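Local coordinates for DUF1893 domain-containing protein (Thermotoga maritima, PDB 1VK9) that is of unknown function but has a cytidine deaminase-like fold, binds zinc and carries an ADP-ribosyl modification, at residues L30-S36 against G63-K69; K73-F78 against I140-L145; V91-L97 against K112-V116. All coordinates share one frame; numbering follows the deposited sequence.

Overall arrangement
The three contacts belong to one DUF1893 domain with a cytidine deaminase-like fold. Contact 1 (30-36 with 63-69) pairs two antiparallel strands of the mixed sheet. Contact 2 (73-78 with 140-145) crosses two helices, one from mid-chain and one at the C-terminal end. Contact 3 (91-97 with 112-116) joins the end of strand 86-93 and the start of helix 94-102 to strand 111-113. Contact 1 closes before the other two open, and contact 3 falls between the two segments of contact 2. Their centres are about 15 to 18 Å apart. Neighbouring strands 65-68 and 86-93 tie contact 1 to contact 3. Helix 94-102 packs on helix 73-82, Ala96 on Ala76, so sheet and helices form one continuous domain.

Contact 1 (L30-S36 against G63-K69); sequences LSLLAYS and GSLVIDK
Ser31 O accepts the backbone N of Lys69 at 3.2 Å and also a hydrogen bond from an oxygen of an unidentified bound ligand. The Lys69 N-H comes in 37° above the carbonyl plane. Asp68 OD1 lies next to Ser31 O without bonding to it, since both are acceptors. That side-chain oxygen, Asp68 OD1, is covalently linked to the ligand, consistent with an ADP-ribosyl group. From Ser31 inward the two strands run antiparallel. Leu33 and Ile67 form a hydrogen-bonded pair, with Ile67 N to Leu33 O at 2.8 Å and Leu33 N to Ile67 O at 3.0 Å. Tyr35 and Leu65 form a second such pair, with Tyr35 N to Leu65 O and Leu65 N to Tyr35 O both at 2.8 Å. This ladder is part of the central sheet of the cytidine deaminase-like fold. Strand 32-35 has strand 39-43 as its other neighbour, where Ser31 and Leu32 both face Ser43 in a classic beta bulge. Ser31 OG bonds to Asp45 O. Leu32, Ala34, Val66 and Asp68 share one face. Leu32 turns CG away from its own N (chi1 -177°), which carries CD1 obliquely across Val66 CG1 at 3.6 Å. Helix 49-57 covers Leu32 there. On the reverse face Leu33 CD2 meets Ile67 CD1 at 4.2 Å. Helix 15-27 packs against Tyr35 and Ile67 on that side.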
ATOM      1  N   LEU A  30       0.888  -2.438  14.575  1.00 39.37           N
ATOM      2  CA  LEU A  30      -0.075  -2.055  13.526  1.00 36.68           C
ATOM      3  C   LEU A  30       0.089  -2.910  12.287  1.00 36.14           C
ATOM      4  O   LEU A  30       1.141  -3.511  12.079  1.00 38.26           O
ATOM      5  CB  LEU A  30       0.103  -0.589  13.139  1.00 34.22           C
ATOM      6  CG  LEU A  30      -0.377   0.472  14.133  1.00 35.81           C
ATOM      7  CD1 LEU A  30      -0.251   1.855  13.516  1.00 32.11           C
ATOM      8  CD2 LEU A  30      -1.808   0.234  14.626  1.00 34.40           C
ATOM      9  N   SER A  31      -0.939  -2.980  11.456  1.00 35.17           N
ATOM     10  CA  SER A  31      -0.781  -3.675  10.181  1.00 36.30           C
ATOM     11  C   SER A  31      -0.808  -2.722   8.968  1.00 36.93           C
ATOM     12  O   SER A  31      -0.397  -3.103   7.856  1.00 37.88           O
ATOM     13  CB  SER A  31      -1.777  -4.835  10.047  1.00 36.86           C
ATOM     14  OG  SER A  31      -3.114  -4.393   9.944  1.00 40.80           O
ATOM     15  N   LEU A  32      -1.300  -1.500   9.214  1.00 35.34           N
ATOM     16  CA  LEU A  32      -1.372  -0.401   8.250  1.00 33.78           C
ATOM     17  C   LEU A  32      -1.356   0.944   8.977  1.00 32.67           C
ATOM     18  O   LEU A  32      -1.970   1.106  10.027  1.00 34.78           O
ATOM     19  CB  LEU A  32      -2.637  -0.515   7.403  1.00 33.41           C
ATOM     20  CG  LEU A  32      -2.925   0.467   6.260  1.00 36.08           C
ATOM     21  CD1 LEU A  32      -1.777   0.550   5.268  1.00 33.87           C
ATOM     22  CD2 LEU A  32      -4.205   0.070   5.534  1.00 35.42           C
ATOM     23  N   LEU A  33      -0.644   1.908   8.419  1.00 31.38           N
ATOM     24  CA  LEU A  33      -0.585   3.245   8.988  1.00 29.33           C
ATOM     25  C   LEU A  33      -0.445   4.265   7.862  1.00 31.81           C
ATOM     26  O   LEU A  33       0.346   4.042   6.922  1.00 32.76           O
ATOM     27  CB  LEU A  33       0.599   3.354   9.947  1.00 26.78           C
ATOM     28  CG  LEU A  33       1.010   4.743  10.428  1.00 18.05           C
ATOM     29  CD1 LEU A  33       0.003   5.297  11.389  1.00 20.18           C
ATOM     30  CD2 LEU A  33       2.346   4.657  11.098  1.00 23.21           C
ATOM     31  N   ALA A  34      -1.220   5.354   7.929  1.00 30.48           N
ATOM     32  CA  ALA A  34      -0.930   6.523   7.095  1.00 31.00           C
ATOM     33  C   ALA A  34      -0.515   7.682   7.998  1.00 32.21           C
ATOM     34  O   ALA A  34      -1.161   7.947   9.022  1.00 33.50           O
ATOM     35  CB  ALA A  34      -2.090   6.879   6.230  1.00 30.44           C
ATOM     36  N   TYR A  35       0.583   8.342   7.630  1.00 32.51           N
ATOM     37  CA  TYR A  35       1.241   9.325   8.497  1.00 33.18           C
ATOM     38  C   TYR A  35       1.630  10.627   7.765  1.00 35.85           C
ATOM     39  O   TYR A  35       2.197  10.596   6.662  1.00 36.96           O
ATOM     40  CB  TYR A  35       2.459   8.683   9.144  1.00 29.95           C
ATOM     41  CG  TYR A  35       3.166   9.517  10.192  1.00 30.58           C
ATOM     42  CD1 TYR A  35       2.737   9.524  11.528  1.00 29.17           C
ATOM     43  CD2 TYR A  35       4.287  10.279   9.863  1.00 28.11           C
ATOM     44  CE1 TYR A  35       3.402  10.276  12.500  1.00 25.78           C
ATOM     45  CE2 TYR A  35       4.955  11.034  10.827  1.00 30.21           C
ATOM     46  CZ  TYR A  35       4.506  11.029  12.143  1.00 29.97           C
ATOM     47  OH  TYR A  35       5.179  11.775  13.088  1.00 30.04           O
ATOM     48  N   SER A  36       1.328  11.770   8.381  1.00 36.88           N
ATOM     49  CA  SER A  36       1.609  13.062   7.748  1.00 39.57           C
ATOM     50  C   SER A  36       2.464  13.982   8.617  1.00 40.25           C
ATOM     51  O   SER A  36       2.758  15.107   8.252  1.00 42.49           O
ATOM     52  CB  SER A  36       0.301  13.761   7.381  1.00 38.50           C
ATOM     53  OG  SER A  36      -0.353  14.169   8.567  1.00 42.89           O
ATOM     54  N   GLY A  63       1.427  14.199   0.581  1.00 32.39           N
ATOM     55  CA  GLY A  63       1.950  14.783   1.802  1.00 32.56           C
ATOM     56  C   GLY A  63       2.043  13.743   2.901  1.00 32.92           C
ATOM     57  O   GLY A  63       2.490  14.028   4.005  1.00 33.53           O
ATOM     58  N   SER A  64       1.616  12.524   2.603  1.00 32.62           N
ATOM     59  CA  SER A  64       1.595  11.498   3.619  1.00 33.46           C
ATOM     60  C   SER A  64       2.420  10.316   3.197  1.00 32.84           C
ATOM     61  O   SER A  64       2.723  10.156   2.016  1.00 33.40           O
ATOM     62  CB  SER A  64       0.164  11.069   3.892  1.00 33.75           C
ATOM     63  OG  SER A  64      -0.430  11.989   4.782  1.00 41.74           O
ATOM     64  N   LEU A  65       2.802   9.493   4.166  1.00 31.03           N
ATOM     65  CA  LEU A  65       3.410   8.210   3.852  1.00 29.51           C
ATOM     66  C   LEU A  65       2.552   7.083   4.402  1.00 30.14           C
ATOM     67  O   LEU A  65       1.828   7.275   5.392  1.00 30.19           O
ATOM     68  CB  LEU A  65       4.847   8.125   4.372  1.00 27.47           C
ATOM     69  CG  LEU A  65       5.066   8.240   5.861  1.00 24.52           C
ATOM     70  CD1 LEU A  65       5.148   6.867   6.468  1.00 37.11           C
ATOM     71  CD2 LEU A  65       6.344   8.964   6.078  1.00 31.34           C
ATOM     72  N   VAL A  66       2.630   5.923   3.750  1.00 29.26           N
ATOM     73  CA  VAL A  66       1.921   4.729   4.199  1.00 28.01           C
ATOM     74  C   VAL A  66       2.905   3.639   4.579  1.00 30.14           C
ATOM     75  O   VAL A  66       3.832   3.364   3.833  1.00 32.67           O
ATOM     76  CB  VAL A  66       0.993   4.183   3.096  1.00 28.55           C
ATOM     77  CG1 VAL A  66       0.419   2.813   3.485  1.00 19.45           C
ATOM     78  CG2 VAL A  66      -0.101   5.199   2.768  1.00 19.17           C
ATOM     79  N   ILE A  67       2.700   3.025   5.742  1.00 32.26           N
ATOM     80  CA  ILE A  67       3.415   1.803   6.116  1.00 31.01           C
ATOM     81  C   ILE A  67       2.469   0.608   6.097  1.00 32.26           C
ATOM     82  O   ILE A  67       1.360   0.669   6.607  1.00 33.58           O
ATOM     83  CB  ILE A  67       4.100   1.935   7.503  1.00 30.64           C
ATOM     84  CG1 ILE A  67       5.056   3.132   7.515  1.00 25.15           C
ATOM     85  CG2 ILE A  67       4.843   0.620   7.862  1.00 23.25           C
ATOM     86  CD1 ILE A  67       5.699   3.372   8.855  1.00 30.81           C
ATOM     87  N   ASP A  68       2.917  -0.485   5.513  1.00 33.82           N
ATOM     88  CA  ASP A  68       2.089  -1.664   5.383  1.00 35.38           C
ATOM     89  C   ASP A  68       2.920  -2.926   5.655  1.00 36.53           C
ATOM     90  O   ASP A  68       4.075  -3.019   5.249  1.00 37.54           O
ATOM     91  CB  ASP A  68       1.469  -1.691   3.984  1.00 35.98           C
ATOM     92  CG  ASP A  68       0.280  -2.619   3.890  1.00 38.48           C
ATOM     93  OD1 ASP A  68       0.005  -3.344   4.870  1.00 42.28           O
ATOM     94  OD2 ASP A  68      -0.435  -2.699   2.878  1.00 29.70           O
ATOM     95  N   LYS A  69       2.324  -3.881   6.362  1.00 38.05           N
ATOM     96  CA  LYS A  69       2.985  -5.120   6.792  1.00 37.02           C
ATOM     97  C   LYS A  69       3.281  -6.023   5.566  1.00 37.83           C
ATOM     98  O   LYS A  69       4.352  -6.631   5.452  1.00 39.86           O
ATOM     99  CB  LYS A  69       2.044  -5.851   7.755  1.00 35.08           C
ATOM    100  CG  LYS A  69       2.627  -6.395   9.035  1.00 39.36           C
ATOM    101  CD  LYS A  69       1.496  -7.116   9.790  1.00 46.95           C
ATOM    102  CE  LYS A  69       1.835  -7.408  11.229  1.00 47.78           C
ATOM    103  NZ  LYS A  69       2.375  -8.786  11.297  1.00 52.96           N
TER

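Contact 2 (K73-F78 against I140-L145); sequences KAAASF and IIRIVL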
ATOM      1  N   LYS A  73       0.068  -7.213  -4.945  1.00 32.59           N
ATOM      2  CA  LYS A  73      -0.481  -6.457  -6.073  1.00 31.86           C
ATOM      3  C   LYS A  73      -1.818  -5.767  -5.749  1.00 32.30           C
ATOM      4  O   LYS A  73      -2.058  -4.609  -6.145  1.00 30.02           O
ATOM      5  CB  LYS A  73      -0.662  -7.371  -7.268  1.00 29.70           C
ATOM      6  CG  LYS A  73      -0.357  -6.734  -8.560  1.00 26.75           C
ATOM      7  CD  LYS A  73      -0.625  -7.714  -9.672  1.00 28.58           C
ATOM      8  CE  LYS A  73      -0.720  -6.980 -10.954  1.00 20.16           C
ATOM      9  NZ  LYS A  73      -0.156  -7.769 -12.025  1.00 33.69           N
ATOM     10  N   ALA A  74      -2.686  -6.481  -5.034  1.00 32.59           N
ATOM     11  CA  ALA A  74      -3.968  -5.914  -4.666  1.00 33.65           C
ATOM     12  C   ALA A  74      -3.780  -4.608  -3.876  1.00 36.74           C
ATOM     13  O   ALA A  74      -4.277  -3.579  -4.327  1.00 41.25           O
ATOM     14  CB  ALA A  74      -4.787  -6.894  -3.928  1.00 32.54           C
ATOM     15  N   ALA A  75      -3.023  -4.628  -2.764  1.00 34.70           N
ATOM     16  CA  ALA A  75      -2.751  -3.422  -1.957  1.00 30.62           C
ATOM     17  C   ALA A  75      -1.980  -2.365  -2.730  1.00 31.44           C
ATOM     18  O   ALA A  75      -2.252  -1.164  -2.602  1.00 32.46           O
ATOM     19  CB  ALA A  75      -2.009  -3.771  -0.691  1.00 28.05           C
ATOM     20  N   ALA A  76      -1.005  -2.797  -3.529  1.00 31.17           N
ATOM     21  CA  ALA A  76      -0.247  -1.856  -4.354  1.00 30.02           C
ATOM     22  C   ALA A  76      -1.197  -1.012  -5.222  1.00 31.39           C
ATOM     23  O   ALA A  76      -1.042   0.202  -5.306  1.00 33.30           O
ATOM     24  CB  ALA A  76       0.762  -2.580  -5.208  1.00 27.92           C
ATOM     25  N   SER A  77      -2.199  -1.654  -5.820  1.00 30.78           N
ATOM     26  CA  SER A  77      -3.158  -0.964  -6.667  1.00 30.50           C
ATOM     27  C   SER A  77      -3.918   0.105  -5.896  1.00 31.57           C
ATOM     28  O   SER A  77      -4.030   1.256  -6.343  1.00 32.42           O
ATOM     29  CB  SER A  77      -4.132  -1.951  -7.305  1.00 30.37           C
ATOM     30  OG  SER A  77      -3.458  -2.807  -8.207  1.00 30.78           O
ATOM     31  N   PHE A  78      -4.448  -0.265  -4.735  1.00 31.97           N
ATOM     32  CA  PHE A  78      -5.161   0.704  -3.910  1.00 30.90           C
ATOM     33  C   PHE A  78      -4.232   1.865  -3.538  1.00 30.69           C
ATOM     34  O   PHE A  78      -4.560   3.041  -3.762  1.00 30.47           O
ATOM     35  CB  PHE A  78      -5.720   0.035  -2.668  1.00 29.68           C
ATOM     36  CG  PHE A  78      -6.989  -0.719  -2.911  1.00 29.64           C
ATOM     37  CD1 PHE A  78      -8.206  -0.060  -2.959  1.00 30.20           C
ATOM     38  CD2 PHE A  78      -6.972  -2.082  -3.087  1.00 24.68           C
ATOM     39  CE1 PHE A  78      -9.373  -0.752  -3.191  1.00 26.39           C
ATOM     40  CE2 PHE A  78      -8.141  -2.778  -3.309  1.00 26.63           C
ATOM     41  CZ  PHE A  78      -9.338  -2.111  -3.369  1.00 26.91           C
ATOM     42  N   ILE A 140      -8.143  -3.597 -11.028  1.00 29.09           N
ATOM     43  CA  ILE A 140      -7.889  -4.384  -9.826  1.00 26.65           C
ATOM     44  C   ILE A 140      -8.688  -3.933  -8.592  1.00 27.76           C
ATOM     45  O   ILE A 140      -9.367  -4.745  -7.968  1.00 29.19           O
ATOM     46  CB  ILE A 140      -6.368  -4.443  -9.561  1.00 27.85           C
ATOM     47  CG1 ILE A 140      -5.679  -5.270 -10.673  1.00 27.45           C
ATOM     48  CG2 ILE A 140      -6.070  -5.011  -8.187  1.00 18.64           C
ATOM     49  CD1 ILE A 140      -4.196  -5.372 -10.583  1.00 18.17           C
ATOM     50  N   ILE A 141      -8.595  -2.652  -8.244  1.00 27.65           N
ATOM     51  CA  ILE A 141      -9.437  -2.004  -7.239  1.00 26.85           C
ATOM     52  C   ILE A 141     -10.942  -2.362  -7.448  1.00 30.61           C
ATOM     53  O   ILE A 141     -11.634  -2.800  -6.531  1.00 33.21           O
ATOM     54  CB  ILE A 141      -9.213  -0.446  -7.312  1.00 24.74           C
ATOM     55  CG1 ILE A 141      -7.868  -0.046  -6.710  1.00 26.55           C
ATOM     56  CG2 ILE A 141     -10.302   0.326  -6.583  1.00 22.00           C
ATOM     57  CD1 ILE A 141      -7.271   1.247  -7.253  1.00 15.93           C
ATOM     58  N   ARG A 142     -11.450  -2.170  -8.655  1.00 31.11           N
ATOM     59  CA  ARG A 142     -12.831  -2.503  -8.940  1.00 32.17           C
ATOM     60  C   ARG A 142     -13.128  -3.991  -8.581  1.00 31.65           C
ATOM     61  O   ARG A 142     -14.048  -4.264  -7.820  1.00 34.02           O
ATOM     62  CB  ARG A 142     -13.202  -2.090 -10.388  1.00 30.84           C
ATOM     63  CG  ARG A 142     -14.374  -2.893 -11.066  1.00 51.84           C
ATOM     64  CD  ARG A 142     -15.017  -2.227 -12.333  1.00 65.31           C
ATOM     65  NE  ARG A 142     -14.881  -0.768 -12.285  1.00 75.42           N
ATOM     66  CZ  ARG A 142     -13.888  -0.068 -12.836  1.00 79.66           C
ATOM     67  NH1 ARG A 142     -12.928  -0.681 -13.524  1.00 83.43           N
ATOM     68  NH2 ARG A 142     -13.861   1.256 -12.709  1.00 77.58           N
ATOM     69  N   ILE A 143     -12.349  -4.946  -9.079  1.00 31.25           N
ATOM     70  CA  ILE A 143     -12.648  -6.346  -8.794  1.00 30.55           C
ATOM     71  C   ILE A 143     -12.496  -6.677  -7.310  1.00 31.95           C
ATOM     72  O   ILE A 143     -13.303  -7.440  -6.773  1.00 33.79           O
ATOM     73  CB  ILE A 143     -11.851  -7.347  -9.695  1.00 30.89           C
ATOM     74  CG1 ILE A 143     -12.636  -8.659  -9.849  1.00 31.75           C
ATOM     75  CG2 ILE A 143     -10.481  -7.648  -9.114  1.00 24.43           C
ATOM     76  CD1 ILE A 143     -12.065  -9.670 -10.871  1.00 35.06           C
ATOM     77  N   VAL A 144     -11.498  -6.110  -6.636  1.00 30.79           N
ATOM     78  CA  VAL A 144     -11.347  -6.406  -5.210  1.00 31.18           C
ATOM     79  C   VAL A 144     -12.552  -5.892  -4.420  1.00 33.35           C
ATOM     80  O   VAL A 144     -13.068  -6.590  -3.539  1.00 33.93           O
ATOM     81  CB  VAL A 144     -10.037  -5.878  -4.611  1.00 30.41           C
ATOM     82  CG1 VAL A 144     -10.056  -5.979  -3.085  1.00 22.88           C
ATOM     83  CG2 VAL A 144      -8.868  -6.661  -5.170  1.00 30.74           C
ATOM     84  N   LEU A 145     -13.019  -4.693  -4.752  1.00 33.10           N
ATOM     85  CA  LEU A 145     -14.173  -4.130  -4.061  1.00 33.52           C
ATOM     86  C   LEU A 145     -15.422  -4.985  -4.221  1.00 34.87           C
ATOM     87  O   LEU A 145     -16.270  -5.034  -3.323  1.00 36.24           O
ATOM     88  CB  LEU A 145     -14.434  -2.698  -4.511  1.00 31.65           C
ATOM     89  CG  LEU A 145     -13.385  -1.697  -4.037  1.00 28.80           C
ATOM     90  CD1 LEU A 145     -13.650  -0.331  -4.627  1.00 19.34           C
ATOM     91  CD2 LEU A 145     -13.338  -1.635  -2.521  1.00 24.58           C
TER
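Phe78 lays one ring face against Ile141. The CG1 methylene of Ile141 stands 3.8 Å from the centroid of the Phe78 ring, 14° off its normal, in a CH-pi contact. Two helices cross here, 73-82 and the C-terminal 137-145, on one side of the sheet in the cytidine deaminase-like fold. Their local axes come within 9.4 Å, with a signed crossing angle of -115°. Phe78 does most to bridge them. Its CG is anti to the carbonyl carbon (chi1 -80°), which sends the ring out toward the other helix. Ile141 CG2 touches the rim at Phe78 CE1, while Val144 meets the ring edge, CG1 lying 3.7 Å from Phe78 CE2. Leu145 CD2 closes on the far end of the ring at CZ. Helix 49-57 completes the surround, with Phe55 stacked edge-to-face on Phe78.

Toward the start of both segments, Ala74, Ser77 and Lys73 meet Val144 and Ile140. Ala74 CB lies 4.3 Å from Val144 CG2. Ile140 points toward helix 73-82. Its CG2 and CD1 lie against Ser77 OG, with CG2 also near Ser77 CB. Ile140 CD1 reaches Lys73 CE at 3.8 Å, the two chains crossing at about a right angle. The amine beyond, Lys73 NZ, is taken up by the backbone oxygens of Leu132 and Met134, at the end of helix 126-132 and just beyond it. Ser77 spends its hydroxyl within its own helix. OG donates to Lys73 O at 3.1 Å, while Ser77 N reaches the same oxygen from the opposite face of the carbonyl plane.

Contact 3 (V91-L97 against K112-V116); sequences VISKPAL and KIPFV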
ATOM      1  N   VAL A  91       7.080  -6.373   4.168  1.00 30.53           N
ATOM      2  CA  VAL A  91       7.277  -7.388   3.144  1.00 29.22           C
ATOM      3  C   VAL A  91       6.504  -6.951   1.902  1.00 29.50           C
ATOM      4  O   VAL A  91       5.333  -6.570   2.010  1.00 31.13           O
ATOM      5  CB  VAL A  91       6.700  -8.774   3.554  1.00 27.98           C
ATOM      6  CG1 VAL A  91       6.996  -9.806   2.486  1.00 25.66           C
ATOM      7  CG2 VAL A  91       7.246  -9.233   4.833  1.00 26.89           C
ATOM      8  N   ILE A  92       7.149  -7.030   0.739  1.00 28.35           N
ATOM      9  CA  ILE A  92       6.511  -6.763  -0.547  1.00 28.33           C
ATOM     10  C   ILE A  92       6.638  -7.967  -1.476  1.00 29.09           C
ATOM     11  O   ILE A  92       7.674  -8.634  -1.502  1.00 31.40           O
ATOM     12  CB  ILE A  92       7.154  -5.524  -1.192  1.00 28.70           C
ATOM     13  CG1 ILE A  92       6.334  -5.024  -2.367  1.00 28.39           C
ATOM     14  CG2 ILE A  92       8.593  -5.801  -1.650  1.00 28.98           C
ATOM     15  CD1 ILE A  92       6.648  -3.577  -2.735  1.00 32.96           C
ATOM     16  N   SER A  93       5.596  -8.255  -2.247  1.00 28.86           N
ATOM     17  CA  SER A  93       5.684  -9.339  -3.217  1.00 27.11           C
ATOM     18  C   SER A  93       6.230  -8.798  -4.520  1.00 27.99           C
ATOM     19  O   SER A  93       6.095  -7.609  -4.808  1.00 29.80           O
ATOM     20  CB  SER A  93       4.327  -9.986  -3.443  1.00 26.10           C
ATOM     21  OG  SER A  93       3.548  -9.205  -4.321  1.00 30.56           O
ATOM     22  N   LYS A  94       6.843  -9.677  -5.305  1.00 28.41           N
ATOM     23  CA  LYS A  94       7.433  -9.323  -6.586  1.00 29.49           C
ATOM     24  C   LYS A  94       6.450  -8.634  -7.547  1.00 30.44           C
ATOM     25  O   LYS A  94       6.839  -7.671  -8.184  1.00 32.15           O
ATOM     26  CB  LYS A  94       8.066 -10.554  -7.240  1.00 30.68           C
ATOM     27  CG  LYS A  94       9.083 -10.253  -8.322  1.00 35.26           C
ATOM     28  CD  LYS A  94       9.807 -11.528  -8.725  1.00 54.87           C
ATOM     29  CE  LYS A  94       9.508 -11.919 -10.169  1.00 67.12           C
ATOM     30  NZ  LYS A  94       9.664 -13.380 -10.347  1.00 68.21           N
ATOM     31  N   PRO A  95       5.211  -9.124  -7.691  1.00 29.61           N
ATOM     32  CA  PRO A  95       4.224  -8.435  -8.514  1.00 29.03           C
ATOM     33  C   PRO A  95       4.024  -7.001  -8.069  1.00 31.05           C
ATOM     34  O   PRO A  95       4.008  -6.117  -8.923  1.00 32.89           O
ATOM     35  CB  PRO A  95       2.960  -9.259  -8.293  1.00 29.74           C
ATOM     36  CG  PRO A  95       3.458 -10.646  -8.035  1.00 28.85           C
ATOM     37  CD  PRO A  95       4.660 -10.395  -7.170  1.00 31.82           C
ATOM     38  N   ALA A  96       3.912  -6.769  -6.764  1.00 32.10           N
ATOM     39  CA  ALA A  96       3.720  -5.422  -6.249  1.00 31.70           C
ATOM     40  C   ALA A  96       4.923  -4.547  -6.584  1.00 31.46           C
ATOM     41  O   ALA A  96       4.763  -3.459  -7.138  1.00 36.10           O
ATOM     42  CB  ALA A  96       3.424  -5.431  -4.747  1.00 30.27           C
ATOM     43  N   LEU A  97       6.119  -5.035  -6.312  1.00 28.47           N
ATOM     44  CA  LEU A  97       7.320  -4.258  -6.586  1.00 28.83           C
ATOM     45  C   LEU A  97       7.379  -3.859  -8.064  1.00 28.87           C
ATOM     46  O   LEU A  97       7.699  -2.715  -8.399  1.00 29.18           O
ATOM     47  CB  LEU A  97       8.570  -5.053  -6.160  1.00 28.48           C
ATOM     48  CG  LEU A  97       9.997  -4.523  -6.359  1.00 31.96           C
ATOM     49  CD1 LEU A  97      10.920  -5.238  -5.395  1.00 37.33           C
ATOM     50  CD2 LEU A  97      10.507  -4.754  -7.788  1.00 26.99           C
ATOM     51  N   LYS A 112      11.588  -9.006   0.310  1.00 27.97           N
ATOM     52  CA  LYS A 112      10.873  -9.178  -0.968  1.00 28.18           C
ATOM     53  C   LYS A 112      10.518 -10.653  -1.047  1.00 27.25           C
ATOM     54  O   LYS A 112      11.285 -11.472  -0.589  1.00 29.07           O
ATOM     55  CB  LYS A 112      11.803  -8.746  -2.093  1.00 28.81           C
ATOM     56  CG  LYS A 112      11.407  -8.958  -3.528  1.00 34.95           C
ATOM     57  CD  LYS A 112      12.719  -8.845  -4.342  1.00 51.16           C
ATOM     58  CE  LYS A 112      12.577  -9.286  -5.796  1.00 62.55           C
ATOM     59  NZ  LYS A 112      13.473  -8.471  -6.687  1.00 67.94           N
ATOM     60  N   ILE A 113       9.337 -11.003  -1.548  1.00 26.94           N
ATOM     61  CA  ILE A 113       8.964 -12.420  -1.723  1.00 26.10           C
ATOM     62  C   ILE A 113       8.293 -12.640  -3.092  1.00 27.69           C
ATOM     63  O   ILE A 113       7.741 -11.702  -3.634  1.00 30.18           O
ATOM     64  CB  ILE A 113       8.072 -12.897  -0.558  1.00 25.44           C
ATOM     65  CG1 ILE A 113       6.770 -12.084  -0.477  1.00 24.27           C
ATOM     66  CG2 ILE A 113       8.838 -12.847   0.744  1.00 18.37           C
ATOM     67  CD1 ILE A 113       5.701 -12.745   0.391  1.00 25.24           C
ATOM     68  N   PRO A 114       8.339 -13.840  -3.672  1.00 29.24           N
ATOM     69  CA  PRO A 114       7.706 -14.090  -4.993  1.00 30.22           C
ATOM     70  C   PRO A 114       6.225 -13.697  -5.127  1.00 30.11           C
ATOM     71  O   PRO A 114       5.852 -13.129  -6.164  1.00 31.16           O
ATOM     72  CB  PRO A 114       7.863 -15.601  -5.174  1.00 27.45           C
ATOM     73  CG  PRO A 114       9.101 -15.872  -4.444  1.00 29.94           C
ATOM     74  CD  PRO A 114       9.010 -15.044  -3.164  1.00 28.17           C
ATOM     75  N   PHE A 115       5.421 -14.017  -4.108  1.00 29.91           N
ATOM     76  CA  PHE A 115       3.994 -13.666  -4.027  1.00 29.10           C
ATOM     77  C   PHE A 115       3.463 -13.827  -2.585  1.00 29.61           C
ATOM     78  O   PHE A 115       3.956 -14.659  -1.825  1.00 30.27           O
ATOM     79  CB  PHE A 115       3.147 -14.496  -5.016  1.00 27.65           C
ATOM     80  CG  PHE A 115       3.356 -15.993  -4.912  1.00 24.27           C
ATOM     81  CD1 PHE A 115       2.773 -16.739  -3.871  1.00 18.66           C
ATOM     82  CD2 PHE A 115       4.121 -16.658  -5.859  1.00 18.79           C
ATOM     83  CE1 PHE A 115       2.972 -18.118  -3.783  1.00 23.95           C
ATOM     84  CE2 PHE A 115       4.338 -18.045  -5.771  1.00 21.89           C
ATOM     85  CZ  PHE A 115       3.762 -18.781  -4.731  1.00 20.64           C
ATOM     86  N   VAL A 116       2.457 -13.030  -2.237  1.00 30.24           N
ATOM     87  CA  VAL A 116       1.833 -13.055  -0.925  1.00 31.88           C
ATOM     88  C   VAL A 116       1.204 -14.414  -0.700  1.00 34.33           C
ATOM     89  O   VAL A 116       0.686 -15.017  -1.630  1.00 35.65           O
ATOM     90  CB  VAL A 116       0.742 -11.983  -0.816  1.00 32.34           C
ATOM     91  CG1 VAL A 116       0.004 -12.080   0.529  1.00 33.90           C
ATOM     92  CG2 VAL A 116       1.328 -10.573  -1.043  1.00 29.65           C
TER
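Ile113 packs CG1, CG2 and CD1 against Val91 CG1. Its CB stands back, 4.5 Å from Val91 CG1. Ile113 CG1 lies between the backbone N and the carbonyl carbon (chi1 60°), which places it 3.7 Å from Val91 CG1 and close to Ile92 O. The branch CG2 lies 4.0 Å from the same Val91 methyl, and the tip CD1 is a little nearer. The two side chains cross at about a right angle. A serine in place of Ile113 lacks the CG2 and CD1 contacts and would probably leave a gap beside Val91 CG1.

The backbones are paired in parallel. Ile113 N donates to Ile92 O at 2.9 Å, and Ile113 O accepts from Lys94 N at 2.8 Å. Lys94 opens the next helix, so this second bond spans strand end and helix start. Ser93 is the N-cap, its OG accepting a weak bond from Ala96 N. The same OG bonds to Glu128 OE2, which also takes Val116 N, so one carboxylate oxygen holds both segments. Ser93 CB packs on Val116 CG2 at 3.9 Å. On the other face Leu97 CD1 rides across the aliphatic part of Lys112.

Strands 107-109 and 111-113, both parallel to 86-93, complete a beta-alpha-beta crossover with helix 94-102. Strand 70-71 flanks it through Met70, which touches Val91, Ile113 and Val116, while helix 126-132 supplies Glu128 and packs Leu132 on Pro95.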